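Local coordinates for EGF family domain-containing protein (Toxoplasma gondii, PDB 4Z80) that binds a RON2L1 peptide and, as an AMA-family surface antigen, probably takes part in the moving junction through which the parasite invades host cells, at residues Pro191-Leu195 with Asp196-Arg200; Ala142-Ala145 with Lys146-Gly150; Phe408-Asp412 with Cys413-Glu417; Leu449-Asp453 with Pro454-Ile458. All coordinates share one frame; numbering follows the deposited sequence.

Contact 1 (Pro191-Leu195 with Asp196-Arg200); sequences PLRFL and DTTQR
The guanidinium of Arg193 lies between two side chains. Thr198 CG2 sits over one face, near its outer part, 4.2 Å from Arg193 NH2. Pro191 CG covers the centre of the opposite face, 3.5 Å above the plane. Asp196 approaches obliquely. Its carboxylate is nearly parallel to the guanidinium, with 8° between the planes. Asp196 OD1 is 3.9 Å from Arg193 NE and well out of the guanidinium plane. This is a long salt bridge, an electrostatic pairing without a directed bond. The bend at chi2 of Arg193 (-86°) carries its chain past the aspartate toward Thr198.

The directed bonds to Asp196 OD1 come from Thr198. Thr198 OG1 donates at 2.6 Å to Asp196 OD1 on the syn side, and Thr198 N donates to the same oxygen at 3.1 Å. Both come from one face of the carboxylate. The backbone bond makes an Asx turn. It overlaps a type I beta turn from Asp196 to Gln199. Asp196 OD2 forms a salt bridge with Lys244, which engages the other oxygen.

Phe194 packs on Met23 and Leu195 on Ile25 of the RON2L1 peptide chain, and so both border the bound ligand. The turn begins at the end of the short strand 195-196, just after strand 192-193, which pairs antiparallel with strand 160-161. Arg193 touches His160 on that strand.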
loop_
_atom_site.group_PDB
_atom_site.type_symbol
_atom_site.label_atom_id
_atom_site.label_comp_id
_atom_site.label_asym_id
_atom_site.label_seq_id
_atom_site.Cartn_x
_atom_site.Cartn_y
_atom_site.Cartn_z
ATOM N N PRO A 191 0.055 -16.969 16.849
ATOM C CA PRO A 191 1.084 -16.236 16.109
ATOM C C PRO A 191 0.982 -16.412 14.600
ATOM O O PRO A 191 0.375 -17.362 14.096
ATOM C CB PRO A 191 2.390 -16.828 16.641
ATOM C CG PRO A 191 2.034 -18.192 17.096
ATOM C CD PRO A 191 0.607 -18.126 17.576
ATOM N N LEU A 192 1.574 -15.460 13.887
ATOM C CA LEU A 192 1.656 -15.506 12.441
ATOM C C LEU A 192 2.897 -16.300 12.061
ATOM O O LEU A 192 4.003 -15.924 12.429
ATOM C CB LEU A 192 1.713 -14.091 11.879
ATOM C CG LEU A 192 1.661 -13.899 10.361
ATOM C CD1 LEU A 192 0.391 -14.485 9.766
ATOM C CD2 LEU A 192 1.781 -12.409 10.055
ATOM N N ARG A 193 2.704 -17.395 11.334
ATOM C CA ARG A 193 3.795 -18.336 11.085
ATOM C C ARG A 193 4.546 -18.057 9.788
ATOM O O ARG A 193 3.935 -17.893 8.732
ATOM C CB ARG A 193 3.263 -19.769 11.027
ATOM C CG ARG A 193 2.448 -20.206 12.227
ATOM C CD ARG A 193 3.307 -20.745 13.348
ATOM N NE ARG A 193 2.477 -21.285 14.423
ATOM C CZ ARG A 193 2.878 -21.428 15.681
ATOM N NH1 ARG A 193 4.107 -21.076 16.041
ATOM N NH2 ARG A 193 2.043 -21.915 16.585
ATOM N N PHE A 194 5.872 -18.036 9.874
ATOM C CA PHE A 194 6.734 -17.976 8.698
ATOM C C PHE A 194 7.246 -19.381 8.426
ATOM O O PHE A 194 6.985 -19.956 7.372
ATOM C CB PHE A 194 7.895 -17.001 8.928
ATOM C CG PHE A 194 8.832 -16.837 7.746
ATOM C CD1 PHE A 194 8.414 -17.048 6.442
ATOM C CD2 PHE A 194 10.143 -16.450 7.964
ATOM C CE1 PHE A 194 9.298 -16.874 5.383
ATOM C CE2 PHE A 194 11.025 -16.274 6.908
ATOM C CZ PHE A 194 10.603 -16.489 5.625
ATOM N N LEU A 195 7.970 -19.923 9.399
ATOM C CA LEU A 195 8.377 -21.323 9.378
ATOM C C LEU A 195 7.541 -22.049 10.420
ATOM O O LEU A 195 7.781 -21.920 11.617
ATOM C CB LEU A 195 9.872 -21.467 9.660
ATOM C CG LEU A 195 10.752 -20.493 8.878
ATOM C CD1 LEU A 195 12.222 -20.713 9.205
ATOM C CD2 LEU A 195 10.500 -20.606 7.379
ATOM N N ASP A 196 6.535 -22.777 9.949
ATOM C CA ASP A 196 5.589 -23.450 10.829
ATOM C C ASP A 196 6.155 -24.784 11.292
ATOM O O ASP A 196 6.123 -25.774 10.564
ATOM C CB ASP A 196 4.252 -23.664 10.121
ATOM C CG ASP A 196 3.163 -24.132 11.069
ATOM O OD1 ASP A 196 3.473 -24.387 12.252
ATOM O OD2 ASP A 196 2.000 -24.245 10.629
ATOM N N THR A 197 6.665 -24.797 12.514
ATOM C CA THR A 197 7.346 -25.967 13.048
ATOM C C THR A 197 6.352 -27.012 13.549
ATOM O O THR A 197 6.739 -28.131 13.893
ATOM C CB THR A 197 8.297 -25.561 14.183
ATOM O OG1 THR A 197 7.558 -24.876 15.203
ATOM C CG2 THR A 197 9.390 -24.638 13.644
ATOM N N THR A 198 5.071 -26.649 13.577
ATOM C CA THR A 198 4.020 -27.588 13.953
ATOM C C THR A 198 3.644 -28.490 12.775
ATOM O O THR A 198 2.810 -29.386 12.915
ATOM C CB THR A 198 2.753 -26.860 14.457
ATOM O OG1 THR A 198 2.079 -26.237 13.356
ATOM C CG2 THR A 198 3.108 -25.806 15.502
ATOM N N GLN A 199 4.263 -28.250 11.620
ATOM C CA GLN A 199 4.031 -29.058 10.426
ATOM C C GLN A 199 5.359 -29.481 9.807
ATOM O O GLN A 199 5.808 -28.910 8.811
ATOM C CB GLN A 199 3.188 -28.283 9.406
ATOM C CG GLN A 199 1.826 -27.850 9.936
ATOM C CD GLN A 199 1.060 -26.972 8.956
ATOM O OE1 GLN A 199 1.602 -26.539 7.939
ATOM N NE2 GLN A 199 -0.207 -26.704 9.264
ATOM N N ARG A 200 5.987 -30.487 10.406
ATOM C CA ARG A 200 7.269 -30.983 9.922
ATOM C C ARG A 200 7.108 -31.722 8.597
ATOM O O ARG A 200 6.007 -32.142 8.240
ATOM C CB ARG A 200 7.913 -31.909 10.958
ATOM C CG ARG A 200 8.240 -31.240 12.285
ATOM C CD ARG A 200 9.081 -32.155 13.163
ATOM N NE ARG A 200 10.237 -31.457 13.723
ATOM C CZ ARG A 200 11.453 -31.983 13.858
ATOM N NH1 ARG A 200 11.705 -33.230 13.475
ATOM N NH2 ARG A 200 12.430 -31.252 14.382
#

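Contact 2 (Ala142-Ala145 with Lys146-Gly150); sequences AEVA and KSIEG
Ile148 turns CG1 into the position between its backbone N and carbonyl carbon (chi1 71°), which sends the branch back over Ala145 and on to Val144. Ile148 CG1 lies 3.3 Å from Ala145 O, and Ile148 CD1 is 3.9 Å from Val144 CB. Val144 CG2 rests alongside the backbone of the next turn residue, 4.1 Å from Glu149 CA. Ala145 CB adds a looser apolar touch to Ile148 CG1.

The chain itself folds back here. Ile148 N donates to Ala145 O at 2.9 Å, from above the carbonyl plane. One residue on, Glu149 N donates to Lys146 O. These two i to i+3 bonds mark the short 3-10 segment at 146-147.

On another side of the turn, Lys146 bends at chi2 (61°) and brings its ammonium to Glu149. The salt bridge Lys146 NZ to Glu149 OE1 is 2.7 Å long and meets the carboxylate from above its plane. Lys146 NZ also donates to Ala314 O. Glu149 OE2 is bound to Tyr294 OH and His122 N.

Both charged residues are buried, yet each has more than one partner. The opposite charges probably offset the cost of burying them. Together they tie this turn of the long loop between strands 101-104 and 160-161 to the residues around it. The contact thus joins an apolar patch of Val144 and Ile148 to a polar network that fixes both ends of the ion pair.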
loop_
_atom_site.group_PDB
_atom_site.type_symbol
_atom_site.label_atom_id
_atom_site.label_comp_id
_atom_site.label_asym_id
_atom_site.label_seq_id
_atom_site.Cartn_x
_atom_site.Cartn_y
_atom_site.Cartn_z
ATOM N N ALA A 142 21.933 -11.855 2.171
ATOM C CA ALA A 142 20.925 -12.854 1.812
ATOM C C ALA A 142 19.871 -12.330 0.831
ATOM O O ALA A 142 19.030 -13.094 0.346
ATOM C CB ALA A 142 20.231 -13.373 3.062
ATOM N N GLU A 143 19.912 -11.031 0.547
ATOM C CA GLU A 143 18.832 -10.372 -0.188
ATOM C C GLU A 143 18.957 -10.524 -1.702
ATOM O O GLU A 143 20.025 -10.842 -2.218
ATOM C CB GLU A 143 18.791 -8.888 0.203
ATOM C CG GLU A 143 18.521 -8.711 1.704
ATOM C CD GLU A 143 18.565 -7.272 2.180
ATOM O OE1 GLU A 143 19.077 -6.402 1.445
ATOM O OE2 GLU A 143 18.088 -7.018 3.306
ATOM N N VAL A 144 17.851 -10.326 -2.412
ATOM C CA VAL A 144 17.897 -10.356 -3.869
ATOM C C VAL A 144 18.936 -9.353 -4.363
ATOM O O VAL A 144 19.161 -8.316 -3.734
ATOM C CB VAL A 144 16.513 -10.053 -4.501
ATOM C CG1 VAL A 144 15.479 -11.073 -4.048
ATOM C CG2 VAL A 144 16.051 -8.644 -4.173
ATOM N N ALA A 145 19.578 -9.670 -5.483
ATOM C CA ALA A 145 20.622 -8.814 -6.027
ATOM C C ALA A 145 20.065 -7.411 -6.236
ATOM O O ALA A 145 18.912 -7.260 -6.634
ATOM C CB ALA A 145 21.152 -9.377 -7.339
ATOM N N LYS A 146 20.873 -6.393 -5.961
ATOM C CA LYS A 146 20.415 -5.013 -6.125
ATOM C C LYS A 146 19.876 -4.776 -7.539
ATOM O O LYS A 146 18.896 -4.050 -7.724
ATOM C CB LYS A 146 21.546 -4.035 -5.808
ATOM C CG LYS A 146 21.158 -2.557 -5.920
ATOM C CD LYS A 146 20.039 -2.163 -4.963
ATOM C CE LYS A 146 19.763 -0.657 -5.047
ATOM N NZ LYS A 146 18.735 -0.188 -4.086
ATOM N N SER A 147 20.482 -5.418 -8.530
ATOM C CA SER A 147 20.085 -5.208 -9.914
ATOM C C SER A 147 18.699 -5.756 -10.245
ATOM O O SER A 147 18.164 -5.437 -11.308
ATOM C CB SER A 147 21.125 -5.824 -10.854
ATOM O OG SER A 147 21.274 -7.214 -10.597
ATOM N N ILE A 148 18.114 -6.565 -9.354
ATOM C CA ILE A 148 16.732 -7.014 -9.533
ATOM C C ILE A 148 15.814 -6.591 -8.378
ATOM O O ILE A 148 14.693 -7.085 -8.271
ATOM C CB ILE A 148 16.637 -8.564 -9.698
ATOM C CG1 ILE A 148 16.942 -9.303 -8.390
ATOM C CG2 ILE A 148 17.577 -9.040 -10.803
ATOM C CD1 ILE A 148 16.386 -10.722 -8.364
ATOM N N GLU A 149 16.279 -5.681 -7.528
ATOM C CA GLU A 149 15.479 -5.208 -6.394
ATOM C C GLU A 149 14.106 -4.721 -6.842
ATOM O O GLU A 149 13.990 -4.025 -7.850
ATOM C CB GLU A 149 16.188 -4.071 -5.657
ATOM C CG GLU A 149 15.425 -3.591 -4.415
ATOM C CD GLU A 149 15.958 -2.298 -3.819
ATOM O OE1 GLU A 149 16.388 -1.400 -4.581
ATOM O OE2 GLU A 149 15.926 -2.166 -2.581
ATOM N N GLY A 150 13.078 -5.078 -6.074
ATOM C CA GLY A 150 11.744 -4.540 -6.254
ATOM C C GLY A 150 11.332 -3.719 -5.040
ATOM O O GLY A 150 12.173 -3.109 -4.369
#

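Contact 3 (Phe408-Asp412 with Cys413-Glu417); sequences FVATD and CNMGE
The main side-chain meeting is between Met415 and Phe408, a Met-aromatic contact. Met415 SD lies at the edge of the Phe408 ring, in its plane, 5.1 Å from the centroid. Met415 CE comes in obliquely, 3.9 Å from Phe408 CE2. The two side chains cross at about a right angle. Met415 is folded at both chi2 (-56°) and chi3 (-65°), and this curls its sulfur and methyl back toward the strand.

Apolar packing on Ala410 completes the group. Ala410 CB is 3.8 Å from Met415 SD and 3.9 Å from Cys413 CB. It also rests 3.6 Å from Cys413 O. The small methyl thus lies against both side chains as the chain turns back.

Polar bonds shape the far end. Asn414 OD1 accepts from Gly416 N at 3.0 Å in the carbonyl plane, which makes an Asx turn. Glu417 N bonds to Asn414 O and closes a type I beta turn over the same residues.

A covalent link adds to these. Cys413 is joined to Cys419 by a disulfide, which closes a small loop.

Strand 405-410 is an inner strand of a four-stranded antiparallel sheet, between 424-430 and 443-447. Phe408 and Met415 both pack on Ala378 of helix 378-387. Met415 also touches Met444 on strand 443-447. A helix lying on such a sheet is consistent with a PAN domain.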
loop_
_atom_site.group_PDB
_atom_site.type_symbol
_atom_site.label_atom_id
_atom_site.label_comp_id
_atom_site.label_asym_id
_atom_site.label_seq_id
_atom_site.Cartn_x
_atom_site.Cartn_y
_atom_site.Cartn_z
ATOM N N PHE A 408 -14.988 12.632 -19.346
ATOM C CA PHE A 408 -14.574 12.358 -20.707
ATOM C C PHE A 408 -15.786 12.410 -21.617
ATOM O O PHE A 408 -16.802 11.788 -21.327
ATOM C CB PHE A 408 -13.897 10.999 -20.805
ATOM C CG PHE A 408 -13.490 10.626 -22.198
ATOM C CD1 PHE A 408 -12.338 11.151 -22.752
ATOM C CD2 PHE A 408 -14.244 9.734 -22.945
ATOM C CE1 PHE A 408 -11.948 10.813 -24.032
ATOM C CE2 PHE A 408 -13.855 9.384 -24.228
ATOM C CZ PHE A 408 -12.706 9.920 -24.772
ATOM N N VAL A 409 -15.685 13.179 -22.696
ATOM C CA VAL A 409 -16.755 13.287 -23.677
ATOM C C VAL A 409 -16.239 12.761 -25.006
ATOM O O VAL A 409 -15.409 13.397 -25.656
ATOM C CB VAL A 409 -17.242 14.743 -23.821
ATOM C CG1 VAL A 409 -18.420 14.825 -24.808
ATOM C CG2 VAL A 409 -17.631 15.318 -22.460
ATOM N N ALA A 410 -16.726 11.590 -25.411
ATOM C CA ALA A 410 -16.310 10.977 -26.664
ATOM C C ALA A 410 -16.875 11.754 -27.835
ATOM O O ALA A 410 -17.991 12.275 -27.769
ATOM C CB ALA A 410 -16.761 9.533 -26.734
ATOM N N THR A 411 -16.100 11.828 -28.909
ATOM C CA THR A 411 -16.545 12.530 -30.103
ATOM C C THR A 411 -17.832 11.903 -30.645
ATOM O O THR A 411 -18.807 12.613 -30.894
ATOM C CB THR A 411 -15.451 12.527 -31.180
ATOM O OG1 THR A 411 -14.288 13.194 -30.666
ATOM C CG2 THR A 411 -15.924 13.245 -32.441
ATOM N N ASP A 412 -17.842 10.580 -30.808
ATOM C CA ASP A 412 -19.036 9.884 -31.293
ATOM C C ASP A 412 -19.038 8.396 -30.937
ATOM O O ASP A 412 -19.192 7.533 -31.804
ATOM C CB ASP A 412 -19.173 10.054 -32.810
ATOM C CG ASP A 412 -17.938 9.604 -33.568
ATOM O OD1 ASP A 412 -17.139 8.812 -33.020
ATOM O OD2 ASP A 412 -17.769 10.045 -34.726
ATOM N N CYS A 413 -18.869 8.107 -29.653
ATOM C CA CYS A 413 -18.923 6.745 -29.139
ATOM C C CYS A 413 -19.846 6.731 -27.933
ATOM O O CYS A 413 -19.746 7.595 -27.066
ATOM C CB CYS A 413 -17.523 6.245 -28.750
ATOM S SG CYS A 413 -17.490 4.756 -27.709
ATOM N N ASN A 414 -20.758 5.768 -27.878
ATOM C CA ASN A 414 -21.471 5.514 -26.636
ATOM C C ASN A 414 -20.513 4.812 -25.677
ATOM O O ASN A 414 -20.019 3.733 -25.976
ATOM C CB ASN A 414 -22.718 4.667 -26.870
ATOM C CG ASN A 414 -23.552 4.512 -25.616
ATOM O OD1 ASN A 414 -23.090 3.959 -24.615
ATOM N ND2 ASN A 414 -24.785 5.003 -25.658
ATOM N N MET A 415 -20.245 5.427 -24.529
ATOM C CA MET A 415 -19.139 4.985 -23.687
ATOM C C MET A 415 -19.464 3.772 -22.823
ATOM O O MET A 415 -18.630 3.321 -22.047
ATOM C CB MET A 415 -18.664 6.152 -22.827
ATOM C CG MET A 415 -17.877 7.188 -23.628
ATOM S SD MET A 415 -16.448 6.524 -24.517
ATOM C CE MET A 415 -15.414 6.013 -23.141
ATOM N N GLY A 416 -20.651 3.204 -23.019
ATOM C CA GLY A 416 -20.988 1.914 -22.440
ATOM C C GLY A 416 -20.826 0.772 -23.433
ATOM O O GLY A 416 -21.008 -0.389 -23.075
ATOM N N GLU A 417 -20.492 1.102 -24.678
ATOM C CA GLU A 417 -20.310 0.109 -25.735
ATOM C C GLU A 417 -18.843 -0.221 -26.001
ATOM O O GLU A 417 -17.946 0.379 -25.416
ATOM C CB GLU A 417 -20.976 0.599 -27.017
ATOM C CG GLU A 417 -22.462 0.873 -26.834
ATOM C CD GLU A 417 -23.234 -0.366 -26.430
ATOM O OE1 GLU A 417 -23.036 -1.421 -27.070
ATOM O OE2 GLU A 417 -24.020 -0.287 -25.461
#

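Contact 4 (Leu449-Asp453 with Pro454-Ile458); sequences LSAVD and PSIAI
Asp453 OD1 is held by Ser455. Ser455 N donates to it at 2.9 Å, with an N-H...O angle of 157°. Ser455 OG donates to the same oxygen at 2.8 Å in one of two modelled conformers, so this bond is less certain. Both donors come from one face of the carboxylate, above its plane. With CG anti to its own backbone N (chi1 -172°), Asp453 carries the carboxylate forward over the start of the turn.

The bond from a backbone N two residues on defines an Asx turn. It leads into the 3-10 segment 454-456, where Ile456 N makes a weak bond of 3.3 Å to Asp453 O. Ala457 N then bonds to Pro454 O.

Ile456 packs against the same aspartate. Its CG1 lies 3.3 Å from Asp453 O, and its CG2 is 3.8 Å from Asp453 OD2. The two side chains cross at about a right angle. Ile456 CD1 extends to Ala451 CB at 4.2 Å, bridging the bend. Pro454 faces elsewhere, onto Ala378 of helix 378-387 and Met444 of strand 443-447, while Val452 touches Glu379 and Gln383 of that helix.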
loop_
_atom_site.group_PDB
_atom_site.type_symbol
_atom_site.label_atom_id
_atom_site.label_comp_id
_atom_site.label_asym_id
_atom_site.label_seq_id
_atom_site.Cartn_x
_atom_site.Cartn_y
_atom_site.Cartn_z
ATOM N N LEU A 449 -8.728 8.578 -7.838
ATOM C CA LEU A 449 -8.561 7.304 -7.131
ATOM C C LEU A 449 -9.154 6.114 -7.901
ATOM O O LEU A 449 -9.060 4.972 -7.442
ATOM C CB LEU A 449 -9.200 7.409 -5.741
ATOM C CG LEU A 449 -8.457 8.300 -4.737
ATOM C CD1 LEU A 449 -9.366 8.683 -3.598
ATOM C CD2 LEU A 449 -7.216 7.601 -4.206
ATOM N N SER A 450 -9.750 6.386 -9.059
ATOM C CA SER A 450 -10.369 5.344 -9.897
ATOM C C SER A 450 -9.342 4.579 -10.723
ATOM O O SER A 450 -8.302 5.123 -11.105
ATOM C CB SER A 450 -11.383 5.954 -10.875
ATOM O OG SER A 450 -12.314 6.807 -10.246
ATOM N N ALA A 451 -9.645 3.321 -11.035
ATOM C CA ALA A 451 -8.939 2.638 -12.115
ATOM C C ALA A 451 -9.248 3.353 -13.443
ATOM O O ALA A 451 -10.231 4.100 -13.539
ATOM C CB ALA A 451 -9.329 1.172 -12.176
ATOM N N VAL A 452 -8.417 3.127 -14.459
ATOM C CA VAL A 452 -8.532 3.892 -15.705
ATOM C C VAL A 452 -8.955 3.088 -16.929
ATOM O O VAL A 452 -8.918 3.606 -18.032
ATOM C CB VAL A 452 -7.200 4.619 -16.047
ATOM C CG1 VAL A 452 -6.792 5.533 -14.905
ATOM C CG2 VAL A 452 -6.077 3.641 -16.369
ATOM N N ASP A 453 -9.380 1.839 -16.744
ATOM C CA ASP A 453 -9.880 1.031 -17.857
ATOM C C ASP A 453 -11.336 1.386 -18.160
ATOM O O ASP A 453 -12.219 1.093 -17.366
ATOM C CB ASP A 453 -9.760 -0.455 -17.527
ATOM C CG ASP A 453 -10.078 -1.355 -18.714
ATOM O OD1 ASP A 453 -10.522 -0.853 -19.774
ATOM O OD2 ASP A 453 -9.882 -2.579 -18.577
ATOM N N PRO A 454 -11.601 2.022 -19.312
ATOM C CA PRO A 454 -12.999 2.367 -19.577
ATOM C C PRO A 454 -13.889 1.138 -19.774
ATOM O O PRO A 454 -15.105 1.251 -19.613
ATOM C CB PRO A 454 -12.915 3.201 -20.864
ATOM C CG PRO A 454 -11.645 2.802 -21.503
ATOM C CD PRO A 454 -10.700 2.482 -20.388
ATOM N N SER A 455 -13.297 -0.014 -20.079
ATOM C CA SER A 455 -14.090 -1.197 -20.407
ATOM C C SER A 455 -14.703 -1.859 -19.171
ATOM O O SER A 455 -15.581 -2.716 -19.300
ATOM C CB SER A 455 -13.244 -2.218 -21.176
ATOM O OG SER A 455 -12.318 -2.888 -20.336
ATOM N N ILE A 456 -14.259 -1.464 -17.979
ATOM C CA ILE A 456 -14.851 -1.993 -16.744
ATOM C C ILE A 456 -15.833 -1.012 -16.108
ATOM O O ILE A 456 -16.359 -1.270 -15.022
ATOM C CB ILE A 456 -13.779 -2.366 -15.686
ATOM C CG1 ILE A 456 -13.068 -1.126 -15.121
ATOM C CG2 ILE A 456 -12.777 -3.354 -16.296
ATOM C CD1 ILE A 456 -12.085 -1.445 -14.011
ATOM N N ALA A 457 -16.089 0.110 -16.773
ATOM C CA ALA A 457 -16.940 1.131 -16.188
ATOM C C ALA A 457 -18.334 0.593 -15.875
ATOM O O ALA A 457 -18.888 -0.221 -16.619
ATOM C CB ALA A 457 -17.045 2.338 -17.115
ATOM N N ILE A 458 -18.891 1.066 -14.770
ATOM C CA ILE A 458 -20.253 0.709 -14.392
ATOM C C ILE A 458 -21.073 1.943 -14.028
ATOM O O ILE A 458 -20.581 3.070 -14.039
ATOM C CB ILE A 458 -20.269 -0.293 -13.215
ATOM C CG1 ILE A 458 -19.689 0.343 -11.954
ATOM C CG2 ILE A 458 -19.512 -1.557 -13.584
ATOM C CD1 ILE A 458 -19.744 -0.569 -10.709
#

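Overall arrangement
Along the chain the order is contact 2, contact 1, contact 3, contact 4. Contacts 1 and 2 have centres 26 Å apart and nearest atoms about 10 Å apart. Contact 1 borders the RON2L1 peptide. Contact 2 lies in the long loop before strand 160-161, the partner of the strand that carries contact 1. Contacts 3 and 4 are close, with centres 14 Å apart. Both pack on helix 378-387 and on Met444 of strand 443-447, in a region consistent with the PAN fold. Contacts 1 and 3 lie on opposite sides of the chain's centre, 54 Å apart between centres. Contacts 1 and 4 have centres 40 Å apart. Contacts 3 and 4 are therefore remote from the ligand-bordering turn.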